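Local coordinates for protein Lic11098 (Leptospira interrogans serogroup Icterohaemorrhagiae serovar copenhageni, PDB 4U08) that is of unknown function but, as a leucine-rich repeat protein of a pathogen, probably acts by binding other molecules and may be a virulence factor, at residues K365-L370 with P390-Y395; Q6-N11 with I24-G29; K106-L111 with T126-I131; L170-K175 with L193-K198. One frame throughout, in Å; residues are numbered along the deposited sequence.

Interaction 1: K365-L370 with P390-Y395; sequences KNLKKL and PQCIIY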
loop_
_atom_site.group_PDB
_atom_site.type_symbol
_atom_site.label_atom_id
_atom_site.label_comp_id
_atom_site.label_asym_id
_atom_site.label_seq_id
_atom_site.Cartn_x
_atom_site.Cartn_y
_atom_site.Cartn_z
ATOM N N LYS A 365 24.826 23.949 -8.248
ATOM C CA LYS A 365 24.790 24.123 -9.712
ATOM C C LYS A 365 23.612 23.414 -10.393
ATOM O O LYS A 365 23.113 23.878 -11.424
ATOM C CB LYS A 365 26.139 23.704 -10.340
ATOM C CG LYS A 365 27.357 24.474 -9.807
ATOM C CD LYS A 365 27.658 25.764 -10.594
ATOM C CE LYS A 365 28.930 26.429 -10.126
ATOM N NZ LYS A 365 29.296 27.574 -10.994
ATOM N N ASN A 366 23.128 22.333 -9.786
ATOM C CA ASN A 366 21.993 21.584 -10.321
ATOM C C ASN A 366 20.617 22.047 -9.800
ATOM O O ASN A 366 19.582 21.556 -10.266
ATOM C CB ASN A 366 22.206 20.083 -10.085
ATOM C CG ASN A 366 23.365 19.515 -10.855
ATOM O OD1 ASN A 366 24.083 18.620 -10.385
ATOM N ND2 ASN A 366 23.632 20.093 -12.013
ATOM N N LEU A 367 20.588 23.014 -8.862
ATOM C CA LEU A 367 19.320 23.490 -8.312
ATOM C C LEU A 367 18.469 24.148 -9.387
ATOM O O LEU A 367 18.959 24.977 -10.148
ATOM C CB LEU A 367 19.561 24.429 -7.108
ATOM C CG LEU A 367 18.428 24.559 -6.093
ATOM C CD1 LEU A 367 18.203 23.199 -5.316
ATOM C CD2 LEU A 367 18.761 25.666 -5.081
ATOM N N LYS A 368 17.216 23.702 -9.512
ATOM C CA LYS A 368 16.277 24.176 -10.526
ATOM C C LYS A 368 15.225 25.069 -9.921
ATOM O O LYS A 368 14.777 26.032 -10.542
ATOM C CB LYS A 368 15.622 22.987 -11.274
ATOM C CG LYS A 368 16.600 22.104 -12.056
ATOM C CD LYS A 368 15.902 20.808 -12.522
ATOM C CE LYS A 368 16.229 20.370 -13.946
ATOM N NZ LYS A 368 17.039 19.117 -14.012
ATOM N N LYS A 369 14.788 24.734 -8.704
ATOM C CA LYS A 369 13.756 25.494 -8.020
ATOM C C LYS A 369 14.126 25.754 -6.554
ATOM O O LYS A 369 14.481 24.833 -5.809
ATOM C CB LYS A 369 12.403 24.775 -8.129
ATOM C CG LYS A 369 11.730 24.886 -9.492
ATOM C CD LYS A 369 10.592 23.879 -9.624
ATOM C CE LYS A 369 9.901 23.937 -10.967
ATOM N NZ LYS A 369 8.906 25.041 -11.033
ATOM N N LEU A 370 14.021 27.026 -6.152
ATOM C CA LEU A 370 14.300 27.471 -4.787
ATOM C C LEU A 370 13.136 28.330 -4.312
ATOM O O LEU A 370 12.824 29.349 -4.929
ATOM C CB LEU A 370 15.658 28.192 -4.721
ATOM C CG LEU A 370 16.113 28.736 -3.350
ATOM C CD1 LEU A 370 16.214 27.602 -2.282
ATOM C CD2 LEU A 370 17.453 29.428 -3.479
ATOM N N PRO A 390 22.219 31.154 -11.994
ATOM C CA PRO A 390 21.401 31.579 -13.152
ATOM C C PRO A 390 20.475 30.526 -13.738
ATOM O O PRO A 390 19.505 30.885 -14.387
ATOM C CB PRO A 390 22.450 32.056 -14.174
ATOM C CG PRO A 390 23.684 31.356 -13.809
ATOM C CD PRO A 390 23.661 31.221 -12.316
ATOM N N GLN A 391 20.751 29.241 -13.487
ATOM C CA GLN A 391 19.923 28.146 -13.994
ATOM C C GLN A 391 18.753 27.846 -13.046
ATOM O O GLN A 391 17.863 27.072 -13.390
ATOM C CB GLN A 391 20.786 26.891 -14.210
ATOM C CG GLN A 391 21.456 26.851 -15.592
ATOM C CD GLN A 391 22.592 27.838 -15.754
ATOM O OE1 GLN A 391 22.551 28.735 -16.602
ATOM N NE2 GLN A 391 23.639 27.685 -14.960
ATOM N N CYS A 392 18.758 28.467 -11.847
ATOM C CA CYS A 392 17.724 28.239 -10.839
ATOM C C CYS A 392 16.616 29.249 -10.929
ATOM O O CYS A 392 16.898 30.437 -11.108
ATOM C CB CYS A 392 18.347 28.228 -9.442
ATOM S SG CYS A 392 17.256 27.569 -8.144
ATOM N N ILE A 393 15.358 28.793 -10.762
ATOM C CA ILE A 393 14.207 29.679 -10.663
ATOM C C ILE A 393 14.036 29.914 -9.155
ATOM O O ILE A 393 13.857 28.964 -8.386
ATOM C CB ILE A 393 12.913 29.145 -11.335
ATOM C CG1 ILE A 393 13.129 28.868 -12.846
ATOM C CG2 ILE A 393 11.762 30.148 -11.137
ATOM C CD1 ILE A 393 12.287 27.714 -13.413
ATOM N N ILE A 394 14.153 31.166 -8.728
ATOM C CA ILE A 394 14.049 31.518 -7.311
ATOM C C ILE A 394 12.714 32.221 -7.080
ATOM O O ILE A 394 12.474 33.288 -7.651
ATOM C CB ILE A 394 15.283 32.330 -6.842
ATOM C CG1 ILE A 394 16.591 31.555 -7.131
ATOM C CG2 ILE A 394 15.155 32.747 -5.365
ATOM C CD1 ILE A 394 17.875 32.213 -6.759
ATOM N N TYR A 395 11.822 31.594 -6.294
ATOM C CA TYR A 395 10.496 32.132 -6.007
ATOM C C TYR A 395 10.588 32.922 -4.708
ATOM O O TYR A 395 10.791 32.334 -3.650
ATOM C CB TYR A 395 9.439 30.997 -5.908
ATOM C CG TYR A 395 9.305 30.172 -7.170
ATOM C CD1 TYR A 395 8.438 30.555 -8.190
ATOM C CD2 TYR A 395 10.037 29.001 -7.342
ATOM C CE1 TYR A 395 8.304 29.790 -9.349
ATOM C CE2 TYR A 395 9.900 28.219 -8.490
ATOM C CZ TYR A 395 9.016 28.607 -9.481
ATOM O OH TYR A 395 8.895 27.837 -10.613
#

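Interaction 2: Q6-N11 with I24-G29; sequences QTYYRN and ILNLSG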
loop_
_atom_site.group_PDB
_atom_site.type_symbol
_atom_site.label_atom_id
_atom_site.label_comp_id
_atom_site.label_asym_id
_atom_site.label_seq_id
_atom_site.Cartn_x
_atom_site.Cartn_y
_atom_site.Cartn_z
ATOM N N GLN A 6 -15.562 -21.078 -34.113
ATOM C CA GLN A 6 -15.854 -19.999 -33.169
ATOM C C GLN A 6 -15.749 -20.498 -31.727
ATOM O O GLN A 6 -16.457 -21.434 -31.349
ATOM C CB GLN A 6 -17.238 -19.381 -33.443
ATOM C CG GLN A 6 -17.432 -18.004 -32.791
ATOM C CD GLN A 6 -18.831 -17.431 -32.879
ATOM O OE1 GLN A 6 -19.682 -17.874 -33.658
ATOM N NE2 GLN A 6 -19.089 -16.391 -32.094
ATOM N N THR A 7 -14.852 -19.875 -30.928
ATOM C CA THR A 7 -14.608 -20.214 -29.516
ATOM C C THR A 7 -14.968 -19.064 -28.569
ATOM O O THR A 7 -15.196 -19.298 -27.383
ATOM C CB THR A 7 -13.167 -20.709 -29.284
ATOM O OG1 THR A 7 -12.253 -19.728 -29.758
ATOM C CG2 THR A 7 -12.882 -22.056 -29.942
ATOM N N TYR A 8 -15.015 -17.828 -29.099
ATOM C CA TYR A 8 -15.345 -16.608 -28.360
ATOM C C TYR A 8 -16.792 -16.244 -28.634
ATOM O O TYR A 8 -17.160 -16.022 -29.794
ATOM C CB TYR A 8 -14.421 -15.433 -28.777
ATOM C CG TYR A 8 -14.476 -14.246 -27.835
ATOM C CD1 TYR A 8 -13.501 -14.058 -26.861
ATOM C CD2 TYR A 8 -15.501 -13.302 -27.922
ATOM C CE1 TYR A 8 -13.542 -12.965 -25.998
ATOM C CE2 TYR A 8 -15.563 -12.216 -27.048
ATOM C CZ TYR A 8 -14.582 -12.054 -26.085
ATOM O OH TYR A 8 -14.625 -10.967 -25.240
ATOM N N TYR A 9 -17.595 -16.137 -27.569
ATOM C CA TYR A 9 -19.007 -15.787 -27.674
ATOM C C TYR A 9 -19.359 -14.624 -26.779
ATOM O O TYR A 9 -18.796 -14.485 -25.698
ATOM C CB TYR A 9 -19.885 -17.003 -27.355
ATOM C CG TYR A 9 -19.968 -18.003 -28.487
ATOM C CD1 TYR A 9 -20.999 -17.941 -29.424
ATOM C CD2 TYR A 9 -19.006 -19.003 -28.635
ATOM C CE1 TYR A 9 -21.090 -18.870 -30.461
ATOM C CE2 TYR A 9 -19.081 -19.929 -29.673
ATOM C CZ TYR A 9 -20.122 -19.857 -30.587
ATOM O OH TYR A 9 -20.202 -20.764 -31.614
ATOM N N ARG A 10 -20.273 -13.779 -27.239
ATOM C CA ARG A 10 -20.748 -12.602 -26.509
ATOM C C ARG A 10 -22.269 -12.732 -26.268
ATOM O O ARG A 10 -22.878 -11.881 -25.610
ATOM C CB ARG A 10 -20.399 -11.323 -27.308
ATOM C CG ARG A 10 -20.547 -10.005 -26.550
ATOM C CD ARG A 10 -19.272 -9.557 -25.857
ATOM N NE ARG A 10 -19.563 -8.755 -24.666
ATOM C CZ ARG A 10 -19.706 -7.434 -24.663
ATOM N NH1 ARG A 10 -19.577 -6.740 -25.789
ATOM N NH2 ARG A 10 -19.982 -6.793 -23.536
ATOM N N ASN A 11 -22.860 -13.834 -26.778
ATOM C CA ASN A 11 -24.293 -14.113 -26.716
ATOM C C ASN A 11 -24.536 -15.567 -26.306
ATOM O O ASN A 11 -24.080 -16.481 -26.997
ATOM C CB ASN A 11 -24.915 -13.813 -28.087
ATOM C CG ASN A 11 -26.417 -13.719 -28.084
ATOM O OD1 ASN A 11 -27.125 -14.730 -28.075
ATOM N ND2 ASN A 11 -26.935 -12.499 -28.116
ATOM N N ILE A 24 -14.678 -19.087 -24.283
ATOM C CA ILE A 24 -14.827 -17.808 -23.599
ATOM C C ILE A 24 -16.229 -17.283 -23.859
ATOM O O ILE A 24 -16.628 -17.141 -25.022
ATOM C CB ILE A 24 -13.745 -16.754 -24.019
ATOM C CG1 ILE A 24 -12.302 -17.244 -23.741
ATOM C CG2 ILE A 24 -14.020 -15.389 -23.365
ATOM C CD1 ILE A 24 -11.204 -16.496 -24.548
ATOM N N LEU A 25 -16.960 -16.971 -22.784
ATOM C CA LEU A 25 -18.282 -16.364 -22.876
ATOM C C LEU A 25 -18.242 -15.031 -22.147
ATOM O O LEU A 25 -18.077 -14.986 -20.921
ATOM C CB LEU A 25 -19.406 -17.283 -22.347
ATOM C CG LEU A 25 -20.841 -16.740 -22.460
ATOM C CD1 LEU A 25 -21.290 -16.637 -23.923
ATOM C CD2 LEU A 25 -21.807 -17.593 -21.677
ATOM N N ASN A 26 -18.353 -13.950 -22.918
ATOM C CA ASN A 26 -18.309 -12.590 -22.408
ATOM C C ASN A 26 -19.696 -11.966 -22.418
ATOM O O ASN A 26 -20.166 -11.526 -23.465
ATOM C CB ASN A 26 -17.294 -11.733 -23.207
ATOM C CG ASN A 26 -16.978 -10.370 -22.608
ATOM O OD1 ASN A 26 -16.091 -9.657 -23.079
ATOM N ND2 ASN A 26 -17.691 -9.956 -21.577
ATOM N N LEU A 27 -20.325 -11.882 -21.240
ATOM C CA LEU A 27 -21.654 -11.285 -21.109
ATOM C C LEU A 27 -21.632 -10.002 -20.284
ATOM O O LEU A 27 -22.695 -9.561 -19.834
ATOM C CB LEU A 27 -22.668 -12.295 -20.517
ATOM C CG LEU A 27 -22.855 -13.645 -21.228
ATOM C CD1 LEU A 27 -23.799 -14.541 -20.445
ATOM C CD2 LEU A 27 -23.373 -13.474 -22.649
ATOM N N SER A 28 -20.434 -9.388 -20.091
ATOM C CA SER A 28 -20.306 -8.160 -19.295
ATOM C C SER A 28 -21.133 -7.010 -19.860
ATOM O O SER A 28 -21.294 -6.917 -21.078
ATOM C CB SER A 28 -18.854 -7.691 -19.164
ATOM O OG SER A 28 -17.825 -8.655 -19.236
ATOM N N GLY A 29 -21.619 -6.144 -18.962
ATOM C CA GLY A 29 -22.398 -4.949 -19.281
ATOM C C GLY A 29 -23.546 -5.171 -20.246
ATOM O O GLY A 29 -23.730 -4.377 -21.172
#

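Interaction 3: K106-L111 with T126-I131; sequences KEIGQL and TLPEDI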
loop_
_atom_site.group_PDB
_atom_site.type_symbol
_atom_site.label_atom_id
_atom_site.label_comp_id
_atom_site.label_asym_id
_atom_site.label_seq_id
_atom_site.Cartn_x
_atom_site.Cartn_y
_atom_site.Cartn_z
ATOM N N LYS A 106 -19.184 -22.824 3.024
ATOM C CA LYS A 106 -18.053 -23.642 3.487
ATOM C C LYS A 106 -17.402 -24.411 2.324
ATOM O O LYS A 106 -16.204 -24.692 2.385
ATOM C CB LYS A 106 -18.465 -24.603 4.630
ATOM C CG LYS A 106 -19.593 -25.566 4.269
ATOM C CD LYS A 106 -19.723 -26.692 5.282
ATOM C CE LYS A 106 -20.660 -27.766 4.793
ATOM N NZ LYS A 106 -20.533 -28.988 5.615
ATOM N N GLU A 107 -18.189 -24.703 1.252
ATOM C CA GLU A 107 -17.769 -25.429 0.039
ATOM C C GLU A 107 -16.690 -24.682 -0.758
ATOM O O GLU A 107 -16.121 -25.252 -1.690
ATOM C CB GLU A 107 -18.965 -25.780 -0.856
ATOM C CG GLU A 107 -19.893 -26.834 -0.263
ATOM C CD GLU A 107 -20.872 -26.381 0.809
ATOM O OE1 GLU A 107 -21.067 -25.155 0.981
ATOM O OE2 GLU A 107 -21.446 -27.265 1.484
ATOM N N ILE A 108 -16.373 -23.434 -0.365
ATOM C CA ILE A 108 -15.297 -22.644 -0.969
ATOM C C ILE A 108 -13.975 -23.364 -0.736
ATOM O O ILE A 108 -13.114 -23.312 -1.605
ATOM C CB ILE A 108 -15.292 -21.170 -0.459
ATOM C CG1 ILE A 108 -14.629 -20.209 -1.480
ATOM C CG2 ILE A 108 -14.687 -21.027 0.960
ATOM C CD1 ILE A 108 -15.590 -19.651 -2.521
ATOM N N GLY A 109 -13.861 -24.078 0.400
ATOM C CA GLY A 109 -12.691 -24.856 0.782
ATOM C C GLY A 109 -12.387 -25.991 -0.174
ATOM O O GLY A 109 -11.275 -26.515 -0.170
ATOM N N GLN A 110 -13.378 -26.372 -1.017
ATOM C CA GLN A 110 -13.231 -27.428 -2.023
ATOM C C GLN A 110 -12.472 -26.934 -3.260
ATOM O O GLN A 110 -11.932 -27.764 -3.998
ATOM C CB GLN A 110 -14.599 -27.970 -2.436
ATOM C CG GLN A 110 -15.183 -28.953 -1.424
ATOM C CD GLN A 110 -16.687 -29.101 -1.527
ATOM O OE1 GLN A 110 -17.364 -29.366 -0.528
ATOM N NE2 GLN A 110 -17.254 -28.939 -2.726
ATOM N N LEU A 111 -12.443 -25.588 -3.490
ATOM C CA LEU A 111 -11.782 -24.949 -4.637
ATOM C C LEU A 111 -10.275 -24.975 -4.470
ATOM O O LEU A 111 -9.639 -23.921 -4.391
ATOM C CB LEU A 111 -12.291 -23.508 -4.853
ATOM C CG LEU A 111 -13.770 -23.326 -5.142
ATOM C CD1 LEU A 111 -14.121 -21.869 -5.318
ATOM C CD2 LEU A 111 -14.214 -24.141 -6.350
ATOM N N THR A 126 -17.503 -12.377 8.325
ATOM C CA THR A 126 -16.857 -13.634 8.673
ATOM C C THR A 126 -16.513 -14.417 7.431
ATOM O O THR A 126 -17.115 -14.210 6.368
ATOM C CB THR A 126 -17.855 -14.561 9.461
ATOM O OG1 THR A 126 -19.010 -14.839 8.667
ATOM C CG2 THR A 126 -18.251 -14.024 10.810
ATOM N N LEU A 127 -15.618 -15.395 7.604
ATOM C CA LEU A 127 -15.286 -16.367 6.577
ATOM C C LEU A 127 -15.447 -17.754 7.195
ATOM O O LEU A 127 -15.166 -17.899 8.388
ATOM C CB LEU A 127 -13.833 -16.192 6.074
ATOM C CG LEU A 127 -13.524 -14.911 5.279
ATOM C CD1 LEU A 127 -12.054 -14.851 4.939
ATOM C CD2 LEU A 127 -14.336 -14.850 3.999
ATOM N N PRO A 128 -15.795 -18.811 6.422
ATOM C CA PRO A 128 -15.822 -20.151 7.030
ATOM C C PRO A 128 -14.379 -20.565 7.357
ATOM O O PRO A 128 -13.435 -20.120 6.681
ATOM C CB PRO A 128 -16.427 -21.039 5.924
ATOM C CG PRO A 128 -16.087 -20.320 4.630
ATOM C CD PRO A 128 -16.127 -18.851 4.978
ATOM N N GLU A 129 -14.206 -21.401 8.377
ATOM C CA GLU A 129 -12.887 -21.887 8.775
ATOM C C GLU A 129 -12.259 -22.707 7.639
ATOM O O GLU A 129 -11.040 -22.769 7.560
ATOM C CB GLU A 129 -12.982 -22.718 10.063
ATOM C CG GLU A 129 -13.222 -21.885 11.315
ATOM C CD GLU A 129 -13.473 -22.677 12.590
ATOM O OE1 GLU A 129 -14.322 -22.242 13.398
ATOM O OE2 GLU A 129 -12.822 -23.726 12.791
ATOM N N ASP A 130 -13.102 -23.288 6.750
ATOM C CA ASP A 130 -12.752 -24.100 5.558
ATOM C C ASP A 130 -11.832 -23.359 4.563
ATOM O O ASP A 130 -11.251 -23.973 3.675
ATOM C CB ASP A 130 -14.031 -24.525 4.837
ATOM C CG ASP A 130 -14.978 -25.257 5.769
ATOM O OD1 ASP A 130 -15.640 -24.575 6.611
ATOM O OD2 ASP A 130 -14.987 -26.508 5.733
ATOM N N ILE A 131 -11.669 -22.044 4.763
ATOM C CA ILE A 131 -10.783 -21.187 3.977
ATOM C C ILE A 131 -9.334 -21.660 4.126
ATOM O O ILE A 131 -8.570 -21.528 3.181
ATOM C CB ILE A 131 -11.028 -19.697 4.354
ATOM C CG1 ILE A 131 -10.829 -18.782 3.151
ATOM C CG2 ILE A 131 -10.242 -19.218 5.583
ATOM C CD1 ILE A 131 -12.128 -18.530 2.418
HETATM O O HOH W 1 -14.844 -27.076 2.516
#

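Interaction 4: L170-K175 with L193-K198; sequences LNVLPK and LNVLPK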
loop_
_atom_site.group_PDB
_atom_site.type_symbol
_atom_site.label_atom_id
_atom_site.label_comp_id
_atom_site.label_asym_id
_atom_site.label_seq_id
_atom_site.Cartn_x
_atom_site.Cartn_y
_atom_site.Cartn_z
ATOM N N LEU A 170 -11.093 -3.423 11.615
ATOM C CA LEU A 170 -10.125 -4.104 12.476
ATOM C C LEU A 170 -9.501 -3.236 13.545
ATOM O O LEU A 170 -8.940 -2.195 13.234
ATOM C CB LEU A 170 -9.005 -4.792 11.646
ATOM C CG LEU A 170 -9.446 -5.734 10.542
ATOM C CD1 LEU A 170 -8.230 -6.212 9.730
ATOM C CD2 LEU A 170 -10.185 -6.930 11.097
ATOM N N ASN A 171 -9.540 -3.689 14.810
ATOM C CA ASN A 171 -8.879 -2.972 15.896
ATOM C C ASN A 171 -7.550 -3.645 16.158
ATOM O O ASN A 171 -6.589 -3.004 16.613
ATOM C CB ASN A 171 -9.709 -3.027 17.188
ATOM C CG ASN A 171 -11.184 -2.832 16.994
ATOM O OD1 ASN A 171 -11.958 -3.790 17.028
ATOM N ND2 ASN A 171 -11.604 -1.609 16.750
ATOM N N VAL A 172 -7.515 -4.968 15.926
ATOM C CA VAL A 172 -6.356 -5.816 16.225
ATOM C C VAL A 172 -6.191 -6.863 15.110
ATOM O O VAL A 172 -7.139 -7.139 14.372
ATOM C CB VAL A 172 -6.560 -6.480 17.634
ATOM C CG1 VAL A 172 -5.568 -7.594 17.894
ATOM C CG2 VAL A 172 -6.460 -5.457 18.767
ATOM N N LEU A 173 -4.977 -7.427 14.986
ATOM C CA LEU A 173 -4.679 -8.522 14.074
ATOM C C LEU A 173 -4.478 -9.803 14.918
ATOM O O LEU A 173 -3.870 -9.720 15.989
ATOM C CB LEU A 173 -3.394 -8.262 13.272
ATOM C CG LEU A 173 -3.399 -7.081 12.319
ATOM C CD1 LEU A 173 -1.984 -6.846 11.774
ATOM C CD2 LEU A 173 -4.421 -7.278 11.200
ATOM N N PRO A 174 -4.912 -10.993 14.447
ATOM C CA PRO A 174 -4.628 -12.222 15.219
ATOM C C PRO A 174 -3.125 -12.501 15.225
ATOM O O PRO A 174 -2.455 -12.208 14.238
ATOM C CB PRO A 174 -5.389 -13.313 14.451
ATOM C CG PRO A 174 -5.542 -12.791 13.068
ATOM C CD PRO A 174 -5.607 -11.288 13.180
ATOM N N LYS A 175 -2.596 -13.068 16.310
ATOM C CA LYS A 175 -1.170 -13.376 16.420
ATOM C C LYS A 175 -0.703 -14.370 15.342
ATOM O O LYS A 175 0.446 -14.301 14.920
ATOM C CB LYS A 175 -0.810 -13.826 17.856
ATOM C CG LYS A 175 -1.435 -15.167 18.287
ATOM C CD LYS A 175 -1.170 -15.491 19.753
ATOM C CE LYS A 175 -2.308 -16.264 20.381
ATOM N NZ LYS A 175 -2.432 -17.609 19.802
ATOM N N LEU A 193 -6.707 0.005 13.600
ATOM C CA LEU A 193 -5.661 -0.701 14.321
ATOM C C LEU A 193 -5.003 0.197 15.333
ATOM O O LEU A 193 -4.506 1.254 14.979
ATOM C CB LEU A 193 -4.618 -1.278 13.346
ATOM C CG LEU A 193 -5.091 -2.400 12.405
ATOM C CD1 LEU A 193 -4.061 -2.635 11.290
ATOM C CD2 LEU A 193 -5.303 -3.710 13.165
ATOM N N ASN A 194 -5.011 -0.216 16.602
ATOM C CA ASN A 194 -4.397 0.565 17.678
ATOM C C ASN A 194 -3.069 -0.026 18.088
ATOM O O ASN A 194 -2.279 0.629 18.755
ATOM C CB ASN A 194 -5.360 0.724 18.880
ATOM C CG ASN A 194 -6.038 -0.544 19.330
ATOM O OD1 ASN A 194 -5.398 -1.478 19.808
ATOM N ND2 ASN A 194 -7.358 -0.595 19.196
ATOM N N VAL A 195 -2.791 -1.252 17.635
ATOM C CA VAL A 195 -1.546 -1.964 17.950
ATOM C C VAL A 195 -1.292 -3.016 16.868
ATOM O O VAL A 195 -2.241 -3.519 16.277
ATOM C CB VAL A 195 -1.633 -2.604 19.385
ATOM C CG1 VAL A 195 -2.632 -3.753 19.446
ATOM C CG2 VAL A 195 -0.268 -3.042 19.915
ATOM N N LEU A 196 -0.017 -3.352 16.635
ATOM C CA LEU A 196 0.381 -4.426 15.733
ATOM C C LEU A 196 0.876 -5.577 16.589
ATOM O O LEU A 196 1.567 -5.321 17.576
ATOM C CB LEU A 196 1.518 -3.991 14.796
ATOM C CG LEU A 196 1.192 -2.941 13.753
ATOM C CD1 LEU A 196 2.443 -2.557 13.015
ATOM C CD2 LEU A 196 0.095 -3.436 12.768
ATOM N N PRO A 197 0.589 -6.854 16.237
ATOM C CA PRO A 197 1.114 -7.961 17.058
ATOM C C PRO A 197 2.630 -8.086 16.949
ATOM O O PRO A 197 3.193 -7.769 15.900
ATOM C CB PRO A 197 0.411 -9.190 16.475
ATOM C CG PRO A 197 0.121 -8.833 15.074
ATOM C CD PRO A 197 -0.170 -7.354 15.074
ATOM N N LYS A 198 3.298 -8.586 18.002
ATOM C CA LYS A 198 4.750 -8.793 17.944
ATOM C C LYS A 198 5.133 -9.778 16.827
ATOM O O LYS A 198 6.216 -9.667 16.254
ATOM C CB LYS A 198 5.331 -9.220 19.310
ATOM C CG LYS A 198 4.785 -10.536 19.882
ATOM C CD LYS A 198 5.443 -10.909 21.221
ATOM C CE LYS A 198 6.689 -11.762 21.082
ATOM N NZ LYS A 198 6.382 -13.156 20.649
HETATM O O HOH W 2 -2.949 -6.268 16.480
#

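Interaction 1: K365-L370 with P390-Y395
Strands 369-371 and 393-395 run parallel, Lys-369 paired with Ile-393 and Leu-370 with Ile-394, and three backbone bonds zip them together. Ile-393 N gives its hydrogen to Lys-368 O at 2.8 Å in a nearly straight bond (175°), coming in from above the carbonyl plane. Ile-393 O then accepts Leu-370 N, and Leu-370 O takes Tyr-395 N almost along its C=O axis. On the face of Lys-369 and Ile-393, the lysine chain stays extended until it bends at chi4 (-81°), which brings Lys-369 NZ to Tyr-395 OH at 2.8 Å as a hydrogen bond. Along the way Lys-369 CG lies in the plane of the tyrosine ring, 3.9 Å from Tyr-395 CE2, so the lysine crosses obliquely at the ring's edge while Ile-393 CG2 sits over one face, offset toward the rim. Tyr-371 also meets this ring, the two planes close to parallel. On the buried side Cys-392 SG, anti to its backbone N, wedges between Leu-367 CG and Leu-370 CB, 3.8 Å from each. Leu-370 CB also meets Ile-394 CG1 at 4.2 Å, so the side-chain contacts here are apolar. Helix 379-388 links the two strands, and the pair closes the C-terminal end of the leucine-rich repeat solenoid, where strand 393-395 is the outermost.

Interaction 2: Q6-N11 with I24-G29
Arg-10 leaves the end of strand 8-9 with CG anti to the backbone N (chi1 -167°) and bends at chi2 (92°), which lays its chain alongside Asn-26, both side chains pointing the same way. Arg-10 CB lies 3.9 Å from Asn-26 O, and after CG, Arg-10 CD reaches 3.2 Å from Asn-26 O while brushing Asn-26 CB. Arg-10 NE makes a weak hydrogen bond to Asn-26 O at 3.1 Å. At the tip, Arg-10 NH2 gives a second weak one, to Ser-28 O at 2.8 Å. Both oxygens sit at the guanidinium edge, so one arginine reaches two carbonyls two residues apart, at the end of strand 24-26 and just beyond it. Behind it the strands pair in parallel, Tyr-8 with Ile-24 and Tyr-9 with Leu-25: Thr-7 O accepts Ile-24 N, Ile-24 O accepts Tyr-9 N, and Tyr-9 O accepts Asn-26 N. This is the N-terminal edge of the leucine-rich repeat solenoid, where helix 12-17 links the two strands and Asn-11 is its N-cap. On the side of the sheet carrying Tyr-8 and Ile-24, Tyr-8 CE1 meets Ile-24 CG2 at 3.6 Å, the side chains crossing obliquely. On the buried face Tyr-9 CB packs against Leu-25 CD1, and Tyr-9 continues onto Ala-15 of the helix. Gln-6 NE2 lies over one face of the Tyr-9 ring, offset toward the rim, and donates to Tyr-8 O at 3.0 Å.

Interaction 3: K106-L111 with T126-I131
Lys-106 O is gripped twice: by Gly-109 N at 3.1 Å, the i to i+3 bond of the 3-10 turn 106-110, and by a water that donates to it at 2.7 Å. The same water donates a longer bond, 3.3 Å, to Asp-130 OD2, and so bridges the two segments, between which no direct hydrogen bond forms. Asp-130 CB comes in against Lys-106 O, and with CG beside its own backbone N (chi1 -55°) the carboxylate turns Asp-130 OD1 to 3.5 Å from Lys-106 CB. The lysine chain beyond CG runs out extended, so its ammonium does not touch the acid: Lys-106 NZ stays 6.1 Å from Asp-130 OD2. Beside these polar groups, Ile-108 CG2 fills the angle between Pro-128 CG and the tip of Ile-131, whose CD1 lies 3.9 Å away. The two isoleucines lie side by side, whereas the proline ring crosses Ile-108 at about a right angle. Gly-109, with no side chain, brings its CA to 3.4 Å from Asp-130 O. Consecutive 3-10 turns on the convex side of the leucine-rich repeat solenoid thus meet through apolar contacts and one water, with the opposite charges at most a loose, long-range attraction.

Interaction 4: L170-K175 with L193-K198
Two consecutive leucine-rich repeats here present the same sequence, Leu-Asn-Val-Leu-Pro-Lys, in the loops that follow strands 162-164 and 185-187, and the two copies lie one against the other. Asn-171 O is the backbone tie: it accepts Asn-194 N at 3.2 Å (161°), in its carbonyl plane. A CA-H...O contact joins Leu-193 CA to Asn-171 O at 3.4 Å. Further along, a water accepts from Leu-173 N and donates to Val-195 O, 2.8 Å from each, so it replaces a direct bond where the chains stand apart. Leu-173 carries the apolar part. Its CG, anti to the carbonyl carbon, rests on Leu-193 CD2, the two leucines crossing at about a right angle. Leu-173 CD1 reaches Leu-196 CD2 at 4.1 Å, these side chains lying alongside and pointing the same way, and touches Pro-197 CD at 3.8 Å. Leu-193 CD2 in turn reaches back to Leu-170 CB. The exposed valines also meet, Val-172 CG2 to Val-195 CG1 at 4.2 Å. Asn-191 and Asn-214 bind the backbone N of Leu-170 and Leu-193 respectively through OD1. One direct bond and one water therefore satisfy polar backbone atoms between the loops, while apolar contacts of leucine, valine and proline supply most of the rest.

In the fold
From the N terminus the contacts come strictly in series: none nests in or crosses another. Interaction 2 closes first, pairing the outermost strand 8-9 with strand 24-26 around helix 12-17. Interaction 3 follows, joining the turns before and after strand 116-118, its centre about 30 Å from that of interaction 2. Interaction 4 does likewise around strand 185-187, with centres about 23 Å apart from interaction 3. Interaction 1 closes last, around helix 379-388, its centre about 57 Å from that of interaction 2. Interactions 1 and 2 thus tie the strands at the two ends of the solenoid, and interactions 3 and 4 join neighbouring loops along its body.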